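Local coordinates for actin-binding protein, cofilin/tropomyosin family protein, putative (Entamoeba histolytica, PDB 4LIZ), which binds actin filaments and stabilises them, and may contribute to phagocytosis and pseudopod formation, at residues H117-S120 with L121-V125. Sequence-based numbering, arbitrary orientation.
Sequences HATS and LDDLV
Asp-123 turns its carboxylate back on the chain that precedes it, and OD2 takes two backbone N-H groups at once. The N of Thr-119 lies 2.9 Å from Asp-123 OD2 in an almost straight bond (173°), nearly on the C-O axis. The N of Ser-120 reaches Asp-123 OD2 at 3.2 Å from above the carboxylate plane. A water bridges OD2 and Thr-119 OG1. Aspartate suits this place because its short arm, with CG beside its own backbone N (chi1 -69°), gives both amides an acceptor.

Asp-123 N donates back to Ser-120 O at 3.0 Å, the i to i-3 bond of a 3-10 turn. Ser-120 OG receives Asp-122 N, also at 3.0 Å but bent (144°), so the short hydroxyl side chain gives an N-H at the start of the turn an acceptor. Next to these bonds, Ala-118 CB packs against Asp-123 CB (3.6 Å) and the branch carbon CG of Leu-124 (3.8 Å).

Thr-119 OG1 also hydrogen-bonds Glu-87 OE2. Ala-118 ends the edge strand 114-118, paired with strand 76-85, where Trp-84 and Ile-82 receive Ala-118 and Leu-124 respectively; the compact turn then leads into helix 126-137 of this ADF-homology fold.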
loop_
_atom_site.group_PDB
_atom_site.type_symbol
_atom_site.label_atom_id
_atom_site.label_comp_id
_atom_site.label_asym_id
_atom_site.label_seq_id
_atom_site.Cartn_x
_atom_site.Cartn_y
_atom_site.Cartn_z
ATOM N N HIS A 117 -2.769 2.942 8.130
ATOM C CA HIS A 117 -3.969 2.263 8.013
ATOM C C HIS A 117 -5.115 3.285 7.753
ATOM O O HIS A 117 -5.263 4.277 8.547
ATOM C CB HIS A 117 -4.361 1.446 9.292
ATOM C CG HIS A 117 -5.619 0.686 9.160
ATOM N ND1 HIS A 117 -5.832 -0.329 8.254
ATOM C CD2 HIS A 117 -6.823 0.867 9.752
ATOM C CE1 HIS A 117 -7.045 -0.776 8.321
ATOM N NE2 HIS A 117 -7.673 -0.051 9.237
ATOM N N ALA A 118 -5.938 3.066 6.773
ATOM C CA ALA A 118 -6.957 4.035 6.401
ATOM C C ALA A 118 -8.268 3.317 6.198
ATOM O O ALA A 118 -8.385 2.177 5.762
ATOM C CB ALA A 118 -6.553 4.715 5.061
ATOM N N THR A 119 -9.336 4.036 6.551
ATOM C CA THR A 119 -10.685 3.572 6.359
ATOM C C THR A 119 -11.515 4.559 5.508
ATOM O O THR A 119 -12.543 4.223 5.063
ATOM C CB THR A 119 -11.421 3.295 7.709
ATOM O OG1 THR A 119 -11.619 4.521 8.394
ATOM C CG2 THR A 119 -10.610 2.306 8.575
ATOM N N SER A 120 -10.963 5.731 5.301
ATOM C CA SER A 120 -11.568 6.767 4.514
ATOM C C SER A 120 -10.472 7.480 3.712
ATOM O O SER A 120 -9.368 7.523 4.116
ATOM C CB SER A 120 -12.258 7.740 5.474
ATOM O OG SER A 120 -12.230 9.017 5.059
ATOM N N LEU A 121 -10.859 8.042 2.573
ATOM C CA LEU A 121 -9.931 8.817 1.790
ATOM C C LEU A 121 -9.380 10.029 2.536
ATOM O O LEU A 121 -8.324 10.430 2.237
ATOM C CB LEU A 121 -10.486 9.184 0.401
ATOM C CG LEU A 121 -10.822 8.010 -0.503
ATOM C CD1 LEU A 121 -11.440 8.474 -1.794
ATOM C CD2 LEU A 121 -9.640 7.095 -0.802
ATOM N N ASP A 122 -10.106 10.553 3.503
ATOM C CA ASP A 122 -9.605 11.623 4.298
ATOM C C ASP A 122 -8.425 11.238 5.144
ATOM O O ASP A 122 -7.825 12.076 5.670
ATOM C CB ASP A 122 -10.709 12.187 5.217
ATOM C CG ASP A 122 -11.903 12.807 4.446
ATOM O OD1 ASP A 122 -11.730 13.358 3.368
ATOM O OD2 ASP A 122 -13.030 12.779 4.959
ATOM N N ASP A 123 -8.173 9.943 5.320
ATOM C CA ASP A 123 -7.045 9.486 6.078
ATOM C C ASP A 123 -5.759 9.596 5.271
ATOM O O ASP A 123 -4.730 9.383 5.786
ATOM C CB ASP A 123 -7.204 8.002 6.495
ATOM C CG ASP A 123 -8.293 7.774 7.528
ATOM O OD1 ASP A 123 -8.547 8.704 8.289
ATOM O OD2 ASP A 123 -8.867 6.721 7.541
ATOM N N LEU A 124 -5.883 9.841 3.969
ATOM C CA LEU A 124 -4.752 9.770 3.055
ATOM C C LEU A 124 -4.572 11.091 2.312
ATOM O O LEU A 124 -5.216 11.347 1.339
ATOM C CB LEU A 124 -4.965 8.623 2.043
ATOM C CG LEU A 124 -5.108 7.212 2.636
ATOM C CD1 LEU A 124 -5.551 6.261 1.545
ATOM C CD2 LEU A 124 -3.792 6.766 3.245
ATOM N N VAL A 125 -3.640 11.865 2.806
ATOM C CA VAL A 125 -3.482 13.291 2.387
ATOM C C VAL A 125 -2.064 13.482 2.118
ATOM O O VAL A 125 -1.174 13.353 2.964
ATOM C CB VAL A 125 -4.042 14.266 3.442
ATOM C CG1 VAL A 125 -3.799 15.743 3.038
ATOM C CG2 VAL A 125 -5.443 13.993 3.732
HETATM O O HOH W 1 -9.518 5.545 10.133
#